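Betaine aldehyde dehydrogenase (Staphylococcus aureus subsp. aureus COL, PDB 4QTO) catalyses the NAD-dependent oxidation of betaine aldehyde to glycine betaine, working as a tetramer of the aldehyde dehydrogenase family. Local coordinates at residues P160-K165 and L507-P512; V167-G172 and V502-L507; L195-S200 and E495-Y500. All blocks are in the same frame, centred on the assembly; numbering follows the deposited sequence. Where two conformers were deposited one is given.

Contact 1 of 3, residues P160-K165 and L507-P512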
loop_
_atom_site.group_PDB
_atom_site.type_symbol
_atom_site.label_atom_id
_atom_site.label_comp_id
_atom_site.label_asym_id
_atom_site.label_seq_id
_atom_site.Cartn_x
_atom_site.Cartn_y
_atom_site.Cartn_z
ATOM N N PRO A 160 -15.890 6.458 18.160
ATOM C CA PRO A 160 -16.111 5.175 18.843
ATOM C C PRO A 160 -17.421 4.495 18.415
ATOM O O PRO A 160 -18.389 5.163 18.053
ATOM C CB PRO A 160 -16.125 5.558 20.325
ATOM C CG PRO A 160 -15.398 6.878 20.404
ATOM C CD PRO A 160 -15.686 7.572 19.094
ATOM N N ASP A 161 -17.432 3.176 18.455
ATOM C CA ASP A 161 -18.623 2.388 18.098
ATOM C C ASP A 161 -19.070 2.602 16.650
ATOM O O ASP A 161 -20.257 2.735 16.353
ATOM C CB ASP A 161 -19.787 2.614 19.070
ATOM C CG ASP A 161 -19.485 2.101 20.471
ATOM O OD1 ASP A 161 -18.833 1.061 20.597
ATOM O OD2 ASP A 161 -19.901 2.755 21.444
ATOM N N THR A 162 -18.091 2.664 15.756
ATOM C CA THR A 162 -18.358 2.671 14.327
ATOM C C THR A 162 -17.342 1.772 13.612
ATOM O O THR A 162 -16.232 1.527 14.138
ATOM C CB THR A 162 -18.248 4.074 13.679
ATOM O OG1 THR A 162 -16.897 4.555 13.819
ATOM C CG2 THR A 162 -19.226 5.043 14.286
ATOM N N GLU A 163 -17.740 1.276 12.441
ATOM C CA GLU A 163 -16.868 0.517 11.563
ATOM C C GLU A 163 -16.786 1.350 10.311
ATOM O O GLU A 163 -17.828 1.781 9.775
ATOM C CB GLU A 163 -17.446 -0.844 11.192
ATOM C CG GLU A 163 -16.505 -1.603 10.261
ATOM C CD GLU A 163 -17.114 -2.754 9.486
ATOM O OE1 GLU A 163 -16.513 -3.837 9.609
ATOM O OE2 GLU A 163 -18.118 -2.579 8.716
ATOM N N SER A 164 -15.574 1.528 9.804
ATOM C CA SER A 164 -15.329 2.330 8.617
ATOM C C SER A 164 -14.546 1.540 7.601
ATOM O O SER A 164 -13.493 0.978 7.933
ATOM C CB SER A 164 -14.514 3.567 9.018
ATOM O OG SER A 164 -14.109 4.388 7.906
ATOM N N LYS A 165 -15.089 1.419 6.407
ATOM C CA LYS A 165 -14.356 0.720 5.358
ATOM C C LYS A 165 -14.480 1.444 4.058
ATOM O O LYS A 165 -15.474 2.147 3.823
ATOM C CB LYS A 165 -14.810 -0.712 5.220
ATOM C CG LYS A 165 -16.230 -0.881 4.809
ATOM C CD LYS A 165 -16.706 -2.310 5.140
ATOM C CE LYS A 165 -18.178 -2.466 4.827
ATOM N NZ LYS A 165 -18.710 -3.729 5.436
ATOM N N LEU A 507 -19.805 3.575 6.367
ATOM C CA LEU A 507 -19.616 3.807 7.786
ATOM C C LEU A 507 -20.838 3.261 8.525
ATOM O O LEU A 507 -21.946 3.745 8.305
ATOM C CB LEU A 507 -19.480 5.317 8.011
ATOM C CG LEU A 507 -19.191 5.902 9.400
ATOM C CD1 LEU A 507 -20.377 5.751 10.339
ATOM C CD2 LEU A 507 -17.895 5.315 9.955
ATOM N N THR A 508 -20.618 2.267 9.389
ATOM C CA THR A 508 -21.684 1.672 10.153
ATOM C C THR A 508 -21.600 2.126 11.604
ATOM O O THR A 508 -20.539 1.993 12.234
ATOM C CB THR A 508 -21.582 0.129 10.107
ATOM O OG1 THR A 508 -21.647 -0.311 8.743
ATOM C CG2 THR A 508 -22.729 -0.522 10.904
ATOM N N ASN A 509 -22.699 2.670 12.140
ATOM C CA ASN A 509 -22.752 3.055 13.547
ATOM C C ASN A 509 -23.304 1.831 14.270
ATOM O O ASN A 509 -24.467 1.467 14.091
ATOM C CB ASN A 509 -23.613 4.277 13.759
ATOM C CG ASN A 509 -23.567 4.778 15.179
ATOM O OD1 ASN A 509 -23.372 3.996 16.129
ATOM N ND2 ASN A 509 -23.822 6.081 15.370
ATOM N N THR A 510 -22.434 1.210 15.061
ATOM C CA THR A 510 -22.772 -0.004 15.769
ATOM C C THR A 510 -23.471 0.211 17.107
ATOM O O THR A 510 -23.839 -0.766 17.755
ATOM C CB THR A 510 -21.553 -0.913 15.944
ATOM O OG1 THR A 510 -20.582 -0.287 16.788
ATOM C CG2 THR A 510 -20.928 -1.234 14.595
ATOM N N ASN A 511 -23.623 1.449 17.542
ATOM C CA ASN A 511 -24.376 1.719 18.784
ATOM C C ASN A 511 -25.078 3.058 18.602
ATOM O O ASN A 511 -24.783 4.036 19.270
ATOM C CB ASN A 511 -23.428 1.749 19.959
ATOM C CG ASN A 511 -24.169 1.885 21.273
ATOM O OD1 ASN A 511 -25.325 1.475 21.377
ATOM N ND2 ASN A 511 -23.519 2.466 22.263
ATOM N N PRO A 512 -26.046 3.104 17.677
ATOM C CA PRO A 512 -26.615 4.402 17.350
ATOM C C PRO A 512 -27.459 5.020 18.442
ATOM O O PRO A 512 -28.273 4.332 19.081
ATOM C CB PRO A 512 -27.458 4.131 16.102
ATOM C CG PRO A 512 -27.623 2.667 16.035
ATOM C CD PRO A 512 -26.553 2.018 16.822
HETATM O O HOH W 1 -21.203 5.480 17.411
HETATM O O HOH W 2 -19.066 -0.237 7.581
#
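Strands 162-165 and 507-509 run antiparallel, their axes 4.7 Å apart at the closest, and form a short ladder. Glu163 and Thr508 are its hydrogen-bonded pair: Glu163 N donates to Thr508 O and Thr508 N to Glu163 O, each at 2.9 Å. Beyond the last bridge, Thr162 with Asn509, the carbonyl of Asp161 takes the backbone N of Thr510 from above its plane, at 3.0 Å from N to O.

On the face carrying Thr162, Ser164, Leu507 and Asn509, the conformer of Leu507 described here has CG anti to its backbone N (chi1 -177°), and its CD2 lies 3.5 Å from Glu163 O and 3.9 Å from both Thr162 CB and Ser164 CB. Thr162 OG1 bonds to Ile159 O and Ser164 OG to His505, while Asn509 ND2 is hydrogen-bonded to Asp470 OD2 of the second subunit. On the other face Glu163 and Thr508 lie side by side, and one water bonds to Glu163 OE2 and Thr508 OG1. Lys165 NZ forms a salt bridge with Glu163 OE2, while Glu163 OE1 pairs with Lys165 of a third subunit. This antiparallel pairing of strands distant in sequence thus sets a leucine branch among polar groups on one face and a charged, hydrated patch, consistent with tetramer assembly, on the other.

Contact 2 of 3, residues V167-G172 and V502-L507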
loop_
_atom_site.group_PDB
_atom_site.type_symbol
_atom_site.label_atom_id
_atom_site.label_comp_id
_atom_site.label_asym_id
_atom_site.label_seq_id
_atom_site.Cartn_x
_atom_site.Cartn_y
_atom_site.Cartn_z
ATOM N N VAL A 167 -14.566 0.595 0.149
ATOM C CA VAL A 167 -14.705 -0.464 -0.829
ATOM C C VAL A 167 -14.360 0.121 -2.186
ATOM O O VAL A 167 -14.770 1.246 -2.488
ATOM C CB VAL A 167 -16.157 -0.969 -0.922
ATOM C CG1 VAL A 167 -16.243 -2.137 -1.903
ATOM C CG2 VAL A 167 -16.696 -1.396 0.432
ATOM N N LYS A 168 -13.600 -0.613 -2.995
ATOM C CA LYS A 168 -13.262 -0.167 -4.338
ATOM C C LYS A 168 -14.173 -0.936 -5.309
ATOM O O LYS A 168 -14.245 -2.174 -5.263
ATOM C CB LYS A 168 -11.811 -0.453 -4.689
ATOM C CG LYS A 168 -10.791 0.174 -3.795
ATOM C CD LYS A 168 -10.867 1.660 -3.699
ATOM C CE LYS A 168 -9.662 2.145 -2.879
ATOM N NZ LYS A 168 -9.717 3.571 -2.449
ATOM N N GLU A 169 -14.996 -0.198 -6.042
ATOM C CA GLU A 169 -15.935 -0.744 -7.001
ATOM C C GLU A 169 -15.503 -0.384 -8.419
ATOM O O GLU A 169 -14.806 0.592 -8.607
ATOM C CB GLU A 169 -17.322 -0.121 -6.788
ATOM C CG GLU A 169 -17.900 -0.329 -5.390
ATOM C CD GLU A 169 -19.290 0.237 -5.199
ATOM O OE1 GLU A 169 -19.811 0.981 -6.074
ATOM O OE2 GLU A 169 -19.899 -0.133 -4.169
ATOM N N PRO A 170 -15.991 -1.127 -9.405
ATOM C CA PRO A 170 -15.735 -0.668 -10.793
ATOM C C PRO A 170 -16.363 0.725 -10.964
ATOM O O PRO A 170 -17.477 0.985 -10.489
ATOM C CB PRO A 170 -16.435 -1.703 -11.665
ATOM C CG PRO A 170 -17.313 -2.478 -10.740
ATOM C CD PRO A 170 -16.752 -2.393 -9.370
ATOM N N VAL A 171 -15.695 1.572 -11.726
ATOM C CA VAL A 171 -16.170 2.963 -11.936
ATOM C C VAL A 171 -17.547 2.981 -12.595
ATOM O O VAL A 171 -18.362 3.865 -12.318
ATOM C CB VAL A 171 -15.092 3.815 -12.654
ATOM C CG1 VAL A 171 -14.903 3.385 -14.094
ATOM C CG2 VAL A 171 -15.411 5.303 -12.564
ATOM N N GLY A 172 -17.810 2.023 -13.488
ATOM C CA GLY A 172 -19.097 1.859 -14.114
ATOM C C GLY A 172 -18.956 1.607 -15.595
ATOM O O GLY A 172 -18.284 0.673 -16.011
ATOM N N VAL A 502 -13.775 3.152 -8.317
ATOM C CA VAL A 502 -14.347 4.271 -7.563
ATOM C C VAL A 502 -14.376 3.831 -6.092
ATOM O O VAL A 502 -14.631 2.658 -5.795
ATOM C CB VAL A 502 -15.732 4.673 -8.067
ATOM C CG1 VAL A 502 -16.731 3.528 -8.014
ATOM C CG2 VAL A 502 -16.230 5.916 -7.339
ATOM N N SER A 503 -14.075 4.766 -5.193
ATOM C CA SER A 503 -14.075 4.465 -3.755
ATOM C C SER A 503 -15.414 4.804 -3.128
ATOM O O SER A 503 -15.998 5.853 -3.400
ATOM C CB SER A 503 -13.023 5.310 -3.042
ATOM O OG SER A 503 -11.718 4.965 -3.452
ATOM N N LYS A 504 -15.854 3.932 -2.227
ATOM C CA LYS A 504 -17.045 4.159 -1.446
ATOM C C LYS A 504 -16.716 3.924 0.031
ATOM O O LYS A 504 -16.239 2.866 0.417
ATOM C CB LYS A 504 -18.193 3.218 -1.859
ATOM C CG LYS A 504 -19.419 3.252 -0.946
ATOM C CD LYS A 504 -20.439 2.225 -1.338
ATOM C CE LYS A 504 -21.163 2.548 -2.636
ATOM N NZ LYS A 504 -21.946 1.369 -3.093
ATOM N N HIS A 505 -16.962 4.933 0.842
ATOM C CA HIS A 505 -16.793 4.838 2.274
ATOM C C HIS A 505 -18.121 4.371 2.881
ATOM O O HIS A 505 -19.128 5.072 2.811
ATOM C CB HIS A 505 -16.402 6.198 2.867
ATOM C CG HIS A 505 -16.252 6.222 4.364
ATOM N ND1 HIS A 505 -16.368 7.390 5.087
ATOM C CD2 HIS A 505 -16.032 5.238 5.273
ATOM C CE1 HIS A 505 -16.183 7.133 6.369
ATOM N NE2 HIS A 505 -15.949 5.840 6.509
ATOM N N ILE A 506 -18.128 3.179 3.490
ATOM C CA ILE A 506 -19.321 2.679 4.178
ATOM C C ILE A 506 -18.999 2.783 5.662
ATOM O O ILE A 506 -18.039 2.129 6.167
ATOM C CB ILE A 506 -19.680 1.229 3.778
ATOM C CG1 ILE A 506 -19.935 1.133 2.277
ATOM C CG2 ILE A 506 -20.928 0.791 4.534
ATOM C CD1 ILE A 506 -20.179 -0.259 1.735
ATOM N N LEU A 507 -19.805 3.575 6.367
ATOM C CA LEU A 507 -19.616 3.807 7.786
ATOM C C LEU A 507 -20.838 3.261 8.525
ATOM O O LEU A 507 -21.946 3.745 8.305
ATOM C CB LEU A 507 -19.480 5.317 8.011
ATOM C CG LEU A 507 -19.191 5.902 9.400
ATOM C CD1 LEU A 507 -20.377 5.751 10.339
ATOM C CD2 LEU A 507 -17.895 5.315 9.955
HETATM O O HOH W 3 -22.609 0.770 -6.094
#
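The carboxylate of Glu169 is met at one oxygen by the ammonium of Lys504: NZ approaches OE2 on its syn side at 2.8 Å, 22° out of the carboxylate plane. The second oxygen, OE1, takes a water at 2.8 Å that also bonds to Lys504 NZ, and it is further engaged by Tyr483 of a second subunit. Lys504 runs extended before bending at chi3 (-71°), which carries its NZ over to the acid. The protons of NZ are shared among Glu169 OE2, the water and the carbonyls of Leu461 and Ala458 of that subunit, more acceptors than protons.

Underneath, strands 167-170 and 502-507 are antiparallel but strongly twisted, at 140°. Two hydrogen-bonded pairs, Val167 with Lys504 and Glu169 with Val502, flank the non-hydrogen-bonded pair of Lys168 and Ser503. The bond from Glu169 N to Val502 O is 2.9 Å long and almost straight. On the face opposite the salt bridge, Lys168 bends at chi2 and brings NZ to Ser503 OG, a bond of 2.6 Å. On the Glu169 side, Val167 CG2, in the conformer described, lies 3.9 Å from Ile506 CD1, and Val502 CG1 stands 3.6 Å from both Glu169 O and Pro170 O. The Glu169-Lys504 pair thus bridges the strands while both residues also bond to the second subunit; on the other face it is Ser503, the partner of Lys168, that does so, through Glu495 of that subunit.

Contact 3 of 3, residues L195-S200 and E495-Y500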
loop_
_atom_site.group_PDB
_atom_site.type_symbol
_atom_site.label_atom_id
_atom_site.label_comp_id
_atom_site.label_asym_id
_atom_site.label_seq_id
_atom_site.Cartn_x
_atom_site.Cartn_y
_atom_site.Cartn_z
ATOM N N LEU A 195 -11.868 -4.569 -17.876
ATOM C CA LEU A 195 -12.415 -5.901 -17.619
ATOM C C LEU A 195 -11.987 -6.451 -16.278
ATOM O O LEU A 195 -12.807 -7.069 -15.596
ATOM C CB LEU A 195 -12.061 -6.881 -18.742
ATOM C CG LEU A 195 -12.722 -6.567 -20.087
ATOM C CD1 LEU A 195 -12.258 -7.570 -21.123
ATOM C CD2 LEU A 195 -14.237 -6.589 -19.966
ATOM N N ALA A 196 -10.725 -6.240 -15.901
ATOM C CA ALA A 196 -10.258 -6.752 -14.616
ATOM C C ALA A 196 -11.076 -6.214 -13.445
ATOM O O ALA A 196 -11.309 -6.965 -12.472
ATOM C CB ALA A 196 -8.796 -6.432 -14.422
ATOM N N THR A 197 -11.513 -4.945 -13.521
ATOM C CA THR A 197 -12.230 -4.320 -12.410
ATOM C C THR A 197 -13.726 -4.578 -12.400
ATOM O O THR A 197 -14.359 -4.306 -11.395
ATOM C CB THR A 197 -12.005 -2.811 -12.392
ATOM O OG1 THR A 197 -12.448 -2.269 -13.654
ATOM C CG2 THR A 197 -10.551 -2.465 -12.181
ATOM N N GLY A 198 -14.277 -5.053 -13.513
ATOM C CA GLY A 198 -15.711 -5.312 -13.601
ATOM C C GLY A 198 -16.534 -4.227 -14.274
ATOM O O GLY A 198 -17.779 -4.254 -14.169
ATOM N N CYS A 199 -15.890 -3.322 -15.016
ATOM C CA CYS A 199 -16.634 -2.321 -15.766
ATOM C C CYS A 199 -17.282 -2.897 -17.020
ATOM O O CYS A 199 -16.974 -4.012 -17.432
ATOM C CB CYS A 199 -15.674 -1.216 -16.233
ATOM S SG CYS A 199 -14.928 -0.236 -14.925
ATOM N N SER A 200 -18.199 -2.115 -17.618
ATOM C CA SER A 200 -18.688 -2.403 -18.964
ATOM C C SER A 200 -18.028 -1.337 -19.829
ATOM O O SER A 200 -17.863 -0.194 -19.388
ATOM C CB SER A 200 -20.198 -2.265 -19.083
ATOM O OG SER A 200 -20.850 -3.266 -18.347
ATOM N N GLU A 495 -1.797 2.426 -10.752
ATOM C CA GLU A 495 -2.478 3.679 -10.962
ATOM C C GLU A 495 -3.414 3.599 -12.185
ATOM O O GLU A 495 -4.501 4.180 -12.204
ATOM C CB GLU A 495 -1.436 4.806 -11.084
ATOM C CG GLU A 495 -1.946 6.203 -10.872
ATOM C CD GLU A 495 -0.824 7.240 -10.692
ATOM O OE1 GLU A 495 -1.135 8.440 -10.784
ATOM O OE2 GLU A 495 0.331 6.832 -10.459
ATOM N N GLY A 496 -3.009 2.888 -13.217
ATOM C CA GLY A 496 -3.849 2.694 -14.391
ATOM C C GLY A 496 -5.127 1.951 -14.025
ATOM O O GLY A 496 -6.224 2.261 -14.517
ATOM N N LEU A 497 -4.997 0.923 -13.206
ATOM C CA LEU A 497 -6.166 0.154 -12.749
ATOM C C LEU A 497 -7.126 1.087 -11.974
ATOM O O LEU A 497 -8.339 0.987 -12.107
ATOM C CB LEU A 497 -5.735 -0.996 -11.809
ATOM C CG LEU A 497 -6.875 -1.927 -11.397
ATOM C CD1 LEU A 497 -7.021 -3.029 -12.412
ATOM C CD2 LEU A 497 -6.610 -2.535 -10.028
ATOM N N GLU A 498 -6.557 1.983 -11.171
ATOM C CA GLU A 498 -7.349 2.901 -10.346
ATOM C C GLU A 498 -8.264 3.842 -11.115
ATOM O O GLU A 498 -9.272 4.287 -10.581
ATOM C CB GLU A 498 -6.437 3.678 -9.388
ATOM C CG GLU A 498 -5.846 2.752 -8.345
ATOM C CD GLU A 498 -4.790 3.379 -7.440
ATOM O OE1 GLU A 498 -4.403 4.549 -7.633
ATOM O OE2 GLU A 498 -4.347 2.655 -6.536
ATOM N N GLU A 499 -7.951 4.119 -12.379
ATOM C CA GLU A 499 -8.812 4.952 -13.195
ATOM C C GLU A 499 -10.164 4.256 -13.370
ATOM O O GLU A 499 -11.197 4.927 -13.555
ATOM C CB GLU A 499 -8.293 5.213 -14.610
ATOM C CG GLU A 499 -6.963 5.940 -14.670
ATOM C CD GLU A 499 -7.035 7.419 -14.345
ATOM O OE1 GLU A 499 -8.151 8.003 -14.455
ATOM O OE2 GLU A 499 -5.948 7.971 -13.946
ATOM N N TYR A 500 -10.158 2.910 -13.279
ATOM C CA TYR A 500 -11.338 2.085 -13.498
ATOM C C TYR A 500 -12.055 1.679 -12.210
ATOM O O TYR A 500 -12.962 0.829 -12.252
ATOM C CB TYR A 500 -10.987 0.870 -14.379
ATOM C CG TYR A 500 -10.645 1.308 -15.803
ATOM C CD1 TYR A 500 -9.353 1.655 -16.181
ATOM C CD2 TYR A 500 -11.641 1.422 -16.754
ATOM C CE1 TYR A 500 -9.083 2.147 -17.449
ATOM C CE2 TYR A 500 -11.380 1.900 -18.024
ATOM C CZ TYR A 500 -10.107 2.256 -18.366
ATOM O OH TYR A 500 -9.836 2.751 -19.636
#
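The C-terminal end of helix 183-197 meets the chain that leaves helix 493-498, with Thr197 and Tyr500 facing each other at 6.6 Å between their CA atoms. Gly198 ends the first helix in a Schellman motif, its positive phi of 99° turning the chain toward Cys199 and the next strand.

Thr197 carries much of the packing. Its methyl, CG2, lies 3.6 Å from Leu497 CD1 as the two side chains slide past each other in opposite directions, and Ala196 CB adds a looser touch on the same leucine methyl. OG1 sits between the backbone N and the carbonyl carbon (chi1 58°), a position from which it bonds back into its own helix, to the carbonyl of Pro193, its strongest partner, with that of Ala194 also within bonding distance. It still rests 3.5 Å from Tyr500 CB. The tyrosine side chain crosses that of the threonine at about a right angle.

Cys199 approaches the Tyr500 ring at its edge rather than over a face: SG is 5.4 Å from the ring centroid and 86° off the normal, with CD2 the nearest ring atom at 4.1 Å. The carbonyl O of Tyr500 lies against both side chains, 3.4 Å from Thr197 OG1 and 3.5 Å from Cys199 SG. At the far end of the ring, the hydroxyl bonds to Gln176, and Val174, Pro193 and Ala194 pack against the side chain. With the Tyr500 carbonyl taken by the backbone N of Val171, this buried join relies on close packing and on bonds that each segment makes within itself or to its surroundings.

In the fold
The three contacts follow one path from the projecting edge of the subunit toward its interior. Contacts 1 and 2, with centres 18 Å apart, are successive parts of the same antiparallel ladder between strands 162-177 and 501-509, sharing Leu507; the centre of contact 3 is about 12 Å from that of contact 2, where helices 183-197 and 493-498 adjoin those strands in sequence. Along the chain the first segments come in the order 1, 2, 3 and their partners in reverse. Probable backbone bonds, Val171 N to Tyr500 O and Ser200 N to Gly172 O, tie contact 2 to contact 3. Strand 501-509 also pairs in parallel with a strand of the second subunit, making this arm an assembly element joined to the Rossmann-type domain.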